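PDB 7DG2: MAGE domain-containing protein from Xenopus laevis, which probably serves as the Nse3 subunit of the Smc5/6 complex, pairing with Nse1 to bind and shape Nse4. Local coordinates for residues P29-D34 and S73-L78; G14-Y19 and S38-Y43. All blocks are in the same frame, centred on the assembly; numbering follows the deposited sequence.

Contact 1 (P29-D34 and S73-L78); sequences PIKRAD and SHIYIL
Ile-30 and Tyr-76 form an antiparallel hydrogen-bonded pair. Ile-30 N donates to Tyr-76 O at 2.9 Å, and Tyr-76 N returns a bond to Ile-30 O. Lys-31 and Ile-75 follow as the non-hydrogen-bonded pair, and CG of Lys-31 packs on CG2 of Ile-75 at 3.7 Å. Where the chain turns into helix 32-40, Arg-32 N still bonds to His-74 O at 2.9 Å, nearly along the C=O axis.

The Arg-32 side chain continues the contact. Its CB lies 3.4 Å from His-74 O and also meets CE2 of Tyr-76. CG is anti to the backbone N (chi1 -177°) and touches the Tyr-76 hydroxyl oxygen. Arg-32 CD comes to 3.3 Å from Tyr-76 OH. The chain then bends at chi3 (78°), and the guanidinium lies flat on the His-74 ring, centres 3.9 Å apart and planes at 14°. Arg-32 NH1 sits over the centre of the His-74 ring, while NH2 is 3.5 Å from His-74 CD2. His-74 ND1 is hydrogen-bonded to Glu-68, whose negative charge may strengthen this stack. A water joins Ala-33 N to Ser-73 O.

Strand 30-31 is an outer strand of the small three-stranded antiparallel sheet of a winged-helix domain. Strands 64-70 and 75-80 form its hairpin, or wing, and 75-80 lies in the middle. Ile-30 packs on helix 6-23, and Arg-32 reaches Tyr-47 and Ile-51 of helix 47-62.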
ATOM      1  N   PRO B  29      12.335  10.056  -1.460  1.00 17.48           N
ATOM      2  CA  PRO B  29      12.089  11.231  -2.303  1.00 18.17           C
ATOM      3  C   PRO B  29      12.485  10.971  -3.748  1.00 16.71           C
ATOM      4  O   PRO B  29      13.241  10.050  -4.063  1.00 16.64           O
ATOM      5  CB  PRO B  29      12.958  12.320  -1.665  1.00 22.19           C
ATOM      6  CG  PRO B  29      13.096  11.883  -0.231  1.00 24.85           C
ATOM      7  CD  PRO B  29      13.175  10.375  -0.290  1.00 19.37           C
ATOM      8  N   ILE B  30      11.957  11.807  -4.640  1.00 14.78           N
ATOM      9  CA  ILE B  30      12.074  11.605  -6.079  1.00 14.25           C
ATOM     10  C   ILE B  30      12.807  12.806  -6.670  1.00 14.44           C
ATOM     11  O   ILE B  30      12.292  13.929  -6.629  1.00 17.04           O
ATOM     12  CB  ILE B  30      10.697  11.432  -6.732  1.00 15.50           C
ATOM     13  CG1 ILE B  30       9.904  10.362  -5.966  1.00 17.65           C
ATOM     14  CG2 ILE B  30      10.868  11.112  -8.220  1.00 16.80           C
ATOM     15  CD1 ILE B  30       8.389  10.352  -6.256  1.00 18.08           C
ATOM     16  N   LYS B  31      13.987  12.572  -7.251  1.00 14.67           N
ATOM     17  CA  LYS B  31      14.754  13.687  -7.813  1.00 13.39           C
ATOM     18  C   LYS B  31      14.131  14.175  -9.115  1.00 14.24           C
ATOM     19  O   LYS B  31      13.821  13.377  -9.995  1.00 15.04           O
ATOM     20  CB  LYS B  31      16.207  13.263  -8.078  1.00 18.49           C
ATOM     21  CG  LYS B  31      16.984  12.832  -6.847  1.00 22.90           C
ATOM     22  CD  LYS B  31      18.349  12.312  -7.269  1.00 27.90           C
ATOM     23  CE  LYS B  31      19.199  11.860  -6.091  1.00 34.90           C
ATOM     24  NZ  LYS B  31      20.580  11.546  -6.566  1.00 39.22           N
ATOM     25  N   ARG B  32      13.967  15.501  -9.257  1.00 13.18           N
ATOM     26  CA  ARG B  32      13.555  16.040 -10.552  1.00 13.01           C
ATOM     27  C   ARG B  32      14.467  15.548 -11.671  1.00 14.56           C
ATOM     28  O   ARG B  32      13.998  15.211 -12.768  1.00 14.36           O
ATOM     29  CB  ARG B  32      13.564  17.572 -10.506  1.00 14.17           C
ATOM     30  CG  ARG B  32      13.078  18.242 -11.763  1.00 13.82           C
ATOM     31  CD  ARG B  32      13.249  19.756 -11.640  1.00 15.74           C
ATOM     32  NE  ARG B  32      14.652  20.107 -11.875  1.00 17.15           N
ATOM     33  CZ  ARG B  32      15.143  21.332 -11.749  1.00 18.74           C
ATOM     34  NH1 ARG B  32      14.336  22.323 -11.388  1.00 18.24           N
ATOM     35  NH2 ARG B  32      16.430  21.561 -12.000  1.00 20.79           N
ATOM     36  N   ALA B  33      15.779  15.516 -11.419  1.00 14.91           N
ATOM     37  CA  ALA B  33      16.709  15.111 -12.470  1.00 15.30           C
ATOM     38  C   ALA B  33      16.456  13.682 -12.939  1.00 16.83           C
ATOM     39  O   ALA B  33      16.649  13.381 -14.123  1.00 16.58           O
ATOM     40  CB  ALA B  33      18.153  15.268 -11.982  1.00 20.43           C
ATOM     41  N   ASP B  34      15.989  12.803 -12.044  1.00 14.95           N
ATOM     42  CA  ASP B  34      15.685  11.430 -12.449  1.00 16.57           C
ATOM     43  C   ASP B  34      14.388  11.358 -13.246  1.00 15.46           C
ATOM     44  O   ASP B  34      14.295  10.595 -14.207  1.00 14.55           O
ATOM     45  CB  ASP B  34      15.593  10.505 -11.234  1.00 16.87           C
ATOM     46  CG  ASP B  34      16.943  10.215 -10.593  1.00 23.95           C
ATOM     47  OD1 ASP B  34      17.973  10.245 -11.302  1.00 24.80           O
ATOM     48  OD2 ASP B  34      16.970   9.938  -9.374  1.00 20.86           O
ATOM     49  N   SER B  73      18.707  20.485  -4.464  1.00 34.49           N
ATOM     50  CA  SER B  73      18.759  19.269  -5.266  1.00 34.92           C
ATOM     51  C   SER B  73      17.458  18.993  -6.010  1.00 32.97           C
ATOM     52  O   SER B  73      17.398  18.023  -6.780  1.00 33.98           O
ATOM     53  CB  SER B  73      19.114  18.060  -4.389  1.00 34.65           C
ATOM     54  OG  SER B  73      18.126  17.802  -3.393  1.00 34.22           O
ATOM     55  N   HIS B  74      16.431  19.815  -5.793  1.00 27.12           N
ATOM     56  CA  HIS B  74      15.117  19.663  -6.415  1.00 24.81           C
ATOM     57  C   HIS B  74      14.627  18.222  -6.307  1.00 21.90           C
ATOM     58  O   HIS B  74      14.527  17.497  -7.292  1.00 19.47           O
ATOM     59  CB  HIS B  74      15.147  20.105  -7.879  1.00 25.98           C
ATOM     60  CG  HIS B  74      15.712  21.475  -8.076  1.00 23.62           C
ATOM     61  ND1 HIS B  74      15.028  22.618  -7.728  1.00 28.79           N
ATOM     62  CD2 HIS B  74      16.903  21.881  -8.578  1.00 29.53           C
ATOM     63  CE1 HIS B  74      15.775  23.674  -8.010  1.00 30.06           C
ATOM     64  NE2 HIS B  74      16.915  23.252  -8.530  1.00 27.56           N
ATOM     65  N   ILE B  75      14.337  17.820  -5.076  1.00 20.54           N
ATOM     66  CA  ILE B  75      13.762  16.506  -4.816  1.00 17.62           C
ATOM     67  C   ILE B  75      12.330  16.687  -4.323  1.00 18.31           C
ATOM     68  O   ILE B  75      12.024  17.601  -3.540  1.00 17.10           O
ATOM     69  CB  ILE B  75      14.611  15.668  -3.835  1.00 25.01           C
ATOM     70  CG1 ILE B  75      14.681  16.311  -2.456  1.00 27.67           C
ATOM     71  CG2 ILE B  75      16.026  15.475  -4.401  1.00 29.37           C
ATOM     72  CD1 ILE B  75      15.249  15.386  -1.379  1.00 33.49           C
ATOM     73  N   TYR B  76      11.446  15.826  -4.812  1.00 14.85           N
ATOM     74  CA  TYR B  76      10.009  15.941  -4.591  1.00 15.17           C
ATOM     75  C   TYR B  76       9.493  14.819  -3.705  1.00 15.62           C
ATOM     76  O   TYR B  76      10.074  13.737  -3.645  1.00 15.39           O
ATOM     77  CB  TYR B  76       9.235  15.864  -5.901  1.00 14.35           C
ATOM     78  CG  TYR B  76       9.586  16.917  -6.930  1.00 15.27           C
ATOM     79  CD1 TYR B  76       9.613  18.266  -6.604  1.00 18.12           C
ATOM     80  CD2 TYR B  76       9.872  16.551  -8.234  1.00 14.35           C
ATOM     81  CE1 TYR B  76       9.929  19.227  -7.569  1.00 18.25           C
ATOM     82  CE2 TYR B  76      10.169  17.497  -9.202  1.00 15.38           C
ATOM     83  CZ  TYR B  76      10.198  18.825  -8.868  1.00 15.98           C
ATOM     84  OH  TYR B  76      10.518  19.753  -9.838  1.00 16.18           O
ATOM     85  N   ILE B  77       8.366  15.087  -3.044  1.00 13.99           N
ATOM     86  CA  ILE B  77       7.559  14.060  -2.393  1.00 12.78           C
ATOM     87  C   ILE B  77       6.108  14.291  -2.799  1.00 13.75           C
ATOM     88  O   ILE B  77       5.763  15.303  -3.410  1.00 14.08           O
ATOM     89  CB  ILE B  77       7.697  14.067  -0.857  1.00 14.04           C
ATOM     90  CG1 ILE B  77       7.120  15.356  -0.269  1.00 16.11           C
ATOM     91  CG2 ILE B  77       9.148  13.866  -0.422  1.00 16.36           C
ATOM     92  CD1 ILE B  77       7.013  15.312   1.258  1.00 17.93           C
ATOM     93  N   LEU B  78       5.246  13.341  -2.428  1.00 12.03           N
ATOM     94  CA  LEU B  78       3.808  13.470  -2.627  1.00 12.94           C
ATOM     95  C   LEU B  78       3.146  13.574  -1.259  1.00 13.95           C
ATOM     96  O   LEU B  78       3.369  12.717  -0.404  1.00 15.70           O
ATOM     97  CB  LEU B  78       3.250  12.258  -3.394  1.00 13.66           C
ATOM     98  CG  LEU B  78       3.758  12.041  -4.818  1.00 14.20           C
ATOM     99  CD1 LEU B  78       3.199  10.725  -5.359  1.00 15.23           C
ATOM    100  CD2 LEU B  78       3.364  13.208  -5.719  1.00 17.57           C
TER
HETATM  101  O   HOH W   1      17.107  16.740  -9.063  1.00 21.49           O

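Contact 2 (G14-Y19 and S38-Y43)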
ATOM      1  N   GLY B  14       1.472  10.839 -18.855  1.00 16.04           N
ATOM      2  CA  GLY B  14       1.018   9.640 -18.167  1.00 15.78           C
ATOM      3  C   GLY B  14       2.164   8.821 -17.602  1.00 15.64           C
ATOM      4  O   GLY B  14       2.071   8.287 -16.493  1.00 15.80           O
ATOM      5  N   GLU B  15       3.262   8.714 -18.354  1.00 13.67           N
ATOM      6  CA  GLU B  15       4.418   7.971 -17.862  1.00 12.92           C
ATOM      7  C   GLU B  15       5.019   8.633 -16.630  1.00 13.36           C
ATOM      8  O   GLU B  15       5.468   7.949 -15.702  1.00 15.03           O
ATOM      9  CB  GLU B  15       5.458   7.837 -18.982  1.00 17.06           C
ATOM     10  CG  GLU B  15       4.952   6.958 -20.110  1.00 21.10           C
ATOM     11  CD  GLU B  15       5.751   7.065 -21.405  1.00 29.31           C
ATOM     12  OE1 GLU B  15       6.707   7.858 -21.482  1.00 25.65           O
ATOM     13  OE2 GLU B  15       5.397   6.347 -22.366  1.00 36.09           O
ATOM     14  N   VAL B  16       5.076   9.965 -16.614  1.00 12.29           N
ATOM     15  CA  VAL B  16       5.614  10.650 -15.442  1.00 12.69           C
ATOM     16  C   VAL B  16       4.732  10.397 -14.223  1.00 12.73           C
ATOM     17  O   VAL B  16       5.231  10.210 -13.107  1.00 13.15           O
ATOM     18  CB  VAL B  16       5.770  12.156 -15.722  1.00 11.01           C
ATOM     19  CG1 VAL B  16       6.082  12.884 -14.435  1.00 10.65           C
ATOM     20  CG2 VAL B  16       6.893  12.374 -16.758  1.00 13.87           C
ATOM     21  N   VAL B  17       3.405  10.431 -14.405  1.00 13.38           N
ATOM     22  CA  VAL B  17       2.503  10.132 -13.291  1.00 11.43           C
ATOM     23  C   VAL B  17       2.762   8.723 -12.777  1.00 12.92           C
ATOM     24  O   VAL B  17       2.877   8.497 -11.570  1.00 11.92           O
ATOM     25  CB  VAL B  17       1.033  10.317 -13.709  1.00 13.87           C
ATOM     26  CG1 VAL B  17       0.083   9.845 -12.596  1.00 13.85           C
ATOM     27  CG2 VAL B  17       0.767  11.774 -14.066  1.00 12.20           C
ATOM     28  N   GLN B  18       2.872   7.758 -13.691  1.00 12.97           N
ATOM     29  CA  GLN B  18       3.153   6.385 -13.266  1.00 13.88           C
ATOM     30  C   GLN B  18       4.457   6.316 -12.488  1.00 13.85           C
ATOM     31  O   GLN B  18       4.544   5.635 -11.459  1.00 14.34           O
ATOM     32  CB  GLN B  18       3.243   5.453 -14.470  1.00 15.69           C
ATOM     33  CG  GLN B  18       1.961   5.211 -15.205  1.00 18.62           C
ATOM     34  CD  GLN B  18       2.177   4.220 -16.327  1.00 24.68           C
ATOM     35  OE1 GLN B  18       2.360   4.610 -17.486  1.00 28.70           O
ATOM     36  NE2 GLN B  18       2.191   2.923 -15.986  1.00 22.77           N
ATOM     37  N   TYR B  19       5.488   6.999 -12.988  1.00 11.80           N
ATOM     38  CA  TYR B  19       6.790   6.981 -12.338  1.00 13.05           C
ATOM     39  C   TYR B  19       6.708   7.584 -10.944  1.00 11.64           C
ATOM     40  O   TYR B  19       7.276   7.042  -9.990  1.00 13.05           O
ATOM     41  CB  TYR B  19       7.777   7.754 -13.220  1.00 14.22           C
ATOM     42  CG  TYR B  19       9.195   7.824 -12.740  1.00 14.35           C
ATOM     43  CD1 TYR B  19      10.090   6.806 -13.029  1.00 13.36           C
ATOM     44  CD2 TYR B  19       9.662   8.935 -12.056  1.00 15.57           C
ATOM     45  CE1 TYR B  19      11.403   6.892 -12.634  1.00 16.17           C
ATOM     46  CE2 TYR B  19      10.970   9.016 -11.647  1.00 14.43           C
ATOM     47  CZ  TYR B  19      11.835   7.994 -11.934  1.00 16.60           C
ATOM     48  OH  TYR B  19      13.153   8.064 -11.533  1.00 19.04           O
ATOM     49  N   SER B  38      15.148   9.778 -16.808  1.00 16.74           N
ATOM     50  CA  SER B  38      14.659   8.414 -16.963  1.00 20.32           C
ATOM     51  C   SER B  38      13.328   8.324 -17.677  1.00 20.31           C
ATOM     52  O   SER B  38      13.028   7.282 -18.269  1.00 19.62           O
ATOM     53  CB  SER B  38      14.528   7.732 -15.598  1.00 23.34           C
ATOM     54  OG  SER B  38      15.806   7.547 -15.011  1.00 25.74           O
ATOM     55  N   VAL B  39      12.486   9.354 -17.598  1.00 15.16           N
ATOM     56  CA  VAL B  39      11.167   9.318 -18.209  1.00 15.01           C
ATOM     57  C   VAL B  39      11.042  10.312 -19.363  1.00 15.09           C
ATOM     58  O   VAL B  39      10.585   9.956 -20.450  1.00 16.14           O
ATOM     59  CB  VAL B  39      10.067   9.558 -17.148  1.00 16.38           C
ATOM     60  CG1 VAL B  39       8.701   9.378 -17.766  1.00 17.01           C
ATOM     61  CG2 VAL B  39      10.261   8.604 -15.989  1.00 19.54           C
ATOM     62  N   ILE B  40      11.377  11.582 -19.126  1.00 15.25           N
ATOM     63  CA  ILE B  40      11.027  12.591 -20.124  1.00 16.05           C
ATOM     64  C   ILE B  40      11.937  12.498 -21.344  1.00 17.31           C
ATOM     65  O   ILE B  40      11.485  12.716 -22.480  1.00 16.00           O
ATOM     66  CB  ILE B  40      11.031  13.982 -19.457  1.00 14.66           C
ATOM     67  CG1 ILE B  40       9.890  13.996 -18.416  1.00 16.11           C
ATOM     68  CG2 ILE B  40      10.838  15.093 -20.491  1.00 16.37           C
ATOM     69  CD1 ILE B  40       9.660  15.334 -17.724  1.00 15.00           C
ATOM     70  N   LYS B  41      13.204  12.138 -21.141  1.00 18.99           N
ATOM     71  CA  LYS B  41      14.119  11.768 -22.217  1.00 19.51           C
ATOM     72  C   LYS B  41      14.195  12.849 -23.292  1.00 19.94           C
ATOM     73  O   LYS B  41      14.577  13.984 -22.991  1.00 19.23           O
ATOM     74  CB  LYS B  41      13.715  10.411 -22.795  1.00 19.30           C
ATOM     75  CG  LYS B  41      13.939   9.253 -21.819  1.00 19.40           C
ATOM     76  CD  LYS B  41      13.193   8.000 -22.283  1.00 23.16           C
ATOM     77  CE  LYS B  41      13.576   6.789 -21.457  1.00 30.20           C
ATOM     78  NZ  LYS B  41      12.919   5.559 -21.989  1.00 29.93           N
ATOM     79  N   GLU B  42      13.839  12.528 -24.541  1.00 18.95           N
ATOM     80  CA  GLU B  42      14.052  13.504 -25.611  1.00 21.64           C
ATOM     81  C   GLU B  42      13.044  14.651 -25.600  1.00 22.26           C
ATOM     82  O   GLU B  42      13.139  15.547 -26.450  1.00 22.60           O
ATOM     83  CB  GLU B  42      14.044  12.801 -26.974  1.00 25.82           C
ATOM     84  CG  GLU B  42      12.674  12.357 -27.451  1.00 29.36           C
ATOM     85  CD  GLU B  42      12.310  10.935 -27.038  1.00 31.86           C
ATOM     86  OE1 GLU B  42      12.728  10.479 -25.951  1.00 25.89           O
ATOM     87  OE2 GLU B  42      11.583  10.275 -27.808  1.00 35.27           O
ATOM     88  N   TYR B  43      12.093  14.665 -24.666  1.00 18.88           N
ATOM     89  CA  TYR B  43      11.179  15.788 -24.492  1.00 20.98           C
ATOM     90  C   TYR B  43      11.643  16.749 -23.398  1.00 17.26           C
ATOM     91  O   TYR B  43      10.855  17.576 -22.922  1.00 17.54           O
ATOM     92  CB  TYR B  43       9.769  15.269 -24.201  1.00 22.82           C
ATOM     93  CG  TYR B  43       9.225  14.435 -25.336  1.00 22.81           C
ATOM     94  CD1 TYR B  43       9.489  13.077 -25.413  1.00 23.98           C
ATOM     95  CD2 TYR B  43       8.490  15.020 -26.357  1.00 30.89           C
ATOM     96  CE1 TYR B  43       9.005  12.311 -26.472  1.00 29.74           C
ATOM     97  CE2 TYR B  43       8.007  14.273 -27.410  1.00 33.60           C
ATOM     98  CZ  TYR B  43       8.262  12.920 -27.463  1.00 34.60           C
ATOM     99  OH  TYR B  43       7.777  12.187 -28.519  1.00 38.06           O
TER
HETATM  100  O   HOH W   2       9.363   7.249 -20.777  1.00 34.57           O
HETATM  101  O   HOH W   3      14.849   6.184 -12.239  1.00 30.87           O
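Glu-15, Val-16 and Tyr-19 of helix 6-23 meet the C-terminal end of helix 32-40, chiefly through Val-39. Both helices belong to a winged-helix domain of the MAGE family, in which three helices pack together beside a small antiparallel sheet. No direct hydrogen bond crosses between 14-19 and 38-43. Apolar packing and two waters join them.

Glu-15 comes first. Its CB touches CG1 of Val-39 at 3.8 Å. The chain runs on extended, and OE1 accepts a bond from a water that also donates to Val-39 O. That carbonyl lies in a wider, pi-type turn at 38-40, and it also takes a hydrogen bond from Lys-12.

Val-16 is next and is buried. Its CG2 is anti to the carbonyl carbon and meets two residues. Val-16 CG2 lies 3.6 Å from Val-39 CG1 and 3.8 Å from Ile-40 CG1. The Val-16 side chain also packs on Ile-35 of helix 32-40 and Ala-54 of helix 47-62, and Ile-40 reaches Ile-50 of that third helix.

One turn after Glu-15 comes Tyr-19. Its CG is anti to the backbone N (chi1 -179°). Val-39 CG2 makes a CH-pi contact over one face of the Tyr-19 ring, 3.7 Å from the centroid and 24° off the ring normal. The methyl is displaced toward the rim, nearest CG and CD1. Glu-15 and Tyr-19 also pack on Ile-87 and Met-90 of the neighbouring Nse1 chain. At the phenol end a second water lies in the ring plane, 2.6 Å from Tyr-19 OH and 3.2 Å from Ser-38 OG.

Contacts 1 and 2 hold opposite ends of helix 32-40. Contact 1 ties its start, and the short strand before it, to strand 75-80. Contact 2 packs its last turn against helix 6-23. Contact 1 is partly buried; backbone hydrogen bonds and a charged stack do much of the work at the sheet margin. Contact 2 is a buried helix-helix contact built from methyl groups and one aromatic face, with water at its polar ends. The two meet at Tyr-19: its OH lies 3.5 Å from Asp-34 CB, and its CE2 is 4.0 Å from Ile-30 CG2. Tyr-19 thus touches both the strand residue Ile-30 and the first turn of helix 32-40.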